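Local coordinates for centrosomal protein 43 (Homo sapiens, PDB 2D68), which forms a homodimer through its N-terminal domain and is required for anchoring microtubules to centrosomes and for ciliation, at residues G18-V21 with A22-A26. Numbering follows the deposited sequence.
Sequences GRLV and ASLVA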
ATOM      1  N   GLY B  18       3.313   4.553 -10.434  1.00 11.00           N
ATOM      2  CA  GLY B  18       4.126   4.442  -9.221  1.00 11.09           C
ATOM      3  C   GLY B  18       3.715   5.444  -8.160  1.00 11.18           C
ATOM      4  O   GLY B  18       3.625   5.122  -6.952  1.00 10.94           O
ATOM      5  N   ARG B  19       3.472   6.674  -8.593  1.00 11.44           N
ATOM      6  CA  ARG B  19       3.027   7.678  -7.660  1.00 12.36           C
ATOM      7  C   ARG B  19       1.659   7.293  -7.077  1.00 11.74           C
ATOM      8  O   ARG B  19       1.402   7.510  -5.883  1.00 12.16           O
ATOM      9  CB  ARG B  19       3.008   9.062  -8.318  1.00 13.58           C
ATOM     10  CG  ARG B  19       3.037  10.161  -7.297  1.00 16.59           C
ATOM     11  CD  ARG B  19       3.203  11.534  -7.915  1.00 18.84           C
ATOM     12  NE  ARG B  19       2.890  12.515  -6.890  1.00 19.88           N
ATOM     13  CZ  ARG B  19       3.777  13.019  -6.042  1.00 19.76           C
ATOM     14  NH1 ARG B  19       5.059  12.656  -6.113  1.00 22.63           N
ATOM     15  NH2 ARG B  19       3.380  13.902  -5.135  1.00 20.15           N
ATOM     16  N   LEU B  20       0.788   6.707  -7.903  1.00 10.98           N
ATOM     17  CA  LEU B  20      -0.510   6.231  -7.412  1.00 11.04           C
ATOM     18  C   LEU B  20      -0.342   5.104  -6.379  1.00 10.60           C
ATOM     19  O   LEU B  20      -0.965   5.132  -5.318  1.00 10.42           O
ATOM     20  CB  LEU B  20      -1.380   5.777  -8.589  1.00 12.02           C
ATOM     21  CG  LEU B  20      -2.756   5.240  -8.274  1.00 14.90           C
ATOM     22  CD1 LEU B  20      -3.553   6.197  -7.377  1.00 18.00           C
ATOM     23  CD2 LEU B  20      -3.486   4.980  -9.594  1.00 16.54           C
ATOM     24  N   VAL B  21       0.505   4.124  -6.687  1.00  8.88           N
ATOM     25  CA  VAL B  21       0.810   3.052  -5.716  1.00  8.42           C
ATOM     26  C   VAL B  21       1.282   3.631  -4.375  1.00  7.88           C
ATOM     27  O   VAL B  21       0.735   3.302  -3.293  1.00  8.54           O
ATOM     28  CB  VAL B  21       1.886   2.092  -6.272  1.00  8.42           C
ATOM     29  CG1 VAL B  21       2.363   1.137  -5.189  1.00  9.51           C
ATOM     30  CG2 VAL B  21       1.311   1.288  -7.436  1.00  8.66           C
ATOM     31  N   ALA B  22       2.296   4.492  -4.435  1.00  7.68           N
ATOM     32  CA  ALA B  22       2.857   5.044  -3.195  1.00  7.45           C
ATOM     33  C   ALA B  22       1.838   5.882  -2.421  1.00  7.53           C
ATOM     34  O   ALA B  22       1.748   5.780  -1.198  1.00  7.70           O
ATOM     35  CB  ALA B  22       4.124   5.846  -3.467  1.00  7.85           C
ATOM     36  N   SER B  23       1.050   6.672  -3.143  1.00  7.50           N
ATOM     37  CA  SER B  23      -0.028   7.445  -2.516  1.00  7.19           C
ATOM     38  C   SER B  23      -1.047   6.535  -1.813  1.00  7.18           C
ATOM     39  O   SER B  23      -1.509   6.848  -0.712  1.00  7.92           O
ATOM     40  CB  SER B  23      -0.730   8.316  -3.569  1.00  8.21           C
ATOM     41  OG  SER B  23       0.162   9.248  -4.150  1.00  9.50           O
ATOM     42  N   LEU B  24      -1.371   5.396  -2.429  1.00  7.52           N
ATOM     43  CA  LEU B  24      -2.290   4.436  -1.790  1.00  7.03           C
ATOM     44  C   LEU B  24      -1.701   3.843  -0.515  1.00  7.65           C
ATOM     45  O   LEU B  24      -2.425   3.614   0.474  1.00  8.24           O
ATOM     46  CB  LEU B  24      -2.676   3.317  -2.761  1.00  8.26           C
ATOM     47  CG  LEU B  24      -3.659   3.714  -3.860  1.00  8.08           C
ATOM     48  CD1 LEU B  24      -3.611   2.681  -4.984  1.00  9.34           C
ATOM     49  CD2 LEU B  24      -5.090   3.892  -3.327  1.00  8.41           C
ATOM     50  N   VAL B  25      -0.400   3.569  -0.526  1.00  7.60           N
ATOM     51  CA  VAL B  25       0.283   3.100   0.686  1.00  7.43           C
ATOM     52  C   VAL B  25       0.229   4.165   1.797  1.00  7.34           C
ATOM     53  O   VAL B  25      -0.166   3.856   2.932  1.00  7.84           O
ATOM     54  CB  VAL B  25       1.724   2.669   0.366  1.00  6.91           C
ATOM     55  CG1 VAL B  25       2.504   2.309   1.666  1.00  8.51           C
ATOM     56  CG2 VAL B  25       1.711   1.455  -0.563  1.00  7.91           C
ATOM     57  N   ALA B  26       0.568   5.411   1.471  1.00  7.25           N
ATOM     58  CA  ALA B  26       0.474   6.497   2.460  1.00  8.03           C
ATOM     59  C   ALA B  26      -0.956   6.647   2.999  1.00  8.10           C
ATOM     60  O   ALA B  26      -1.143   6.861   4.204  1.00  8.69           O
ATOM     61  CB  ALA B  26       0.991   7.804   1.875  1.00  8.57           C
TER
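Ser23 folds its hydroxyl back onto the helix one turn earlier, where OG donates a hydrogen bond of 2.7 Å to Arg19 O. The chi1 of -61° swings OG beside its own backbone N and away from the carbonyl carbon, a conformation from which a helical serine can reach the carbonyl four residues before it. Arg19 O accepts two hydrogen bonds from the same residue: OG lies above the carbonyl plane, 35° out of it, while Ser23 N, at 2.9 Å, donates from the opposite face. The OG bond gives the hydroxyl of this buried residue an acceptor within its own helix, and a weak bond from Glu52 N also reaches OG. Around it the ordinary alpha-helical bonds continue, from Ala22 N to Gly18 O at 2.9 Å and from Val25 N to Val21 O at 3.0 Å.

On another side of the helix Leu20 and Leu24 form an apolar i, i+4 pair, CD1 of Leu20 4.3 Å from CD1 of Leu24. Leu24, with CG anti to its carbonyl carbon (chi1 -74°), leans back over the preceding turn, its CG 3.4 Å from Leu20 O.

Residues 18-26 belong to helix 16-31 of the LisH-containing dimerisation domain. Leu51 lies against Ala22 and Ser23, Glu52 forms a salt bridge with Arg19, and helix 7-13 packs on Val21 and Ala22. Leu57 of helix 54-61 touches Leu20, Ser23 and Leu24, which also meets Leu74 and Leu75 of helix 74-80. Leu20 and Leu24 also meet Ile79 of the second subunit, whose Phe28 and Leu75 pack on Val21 and Val25, placing this helix in the dimer interface.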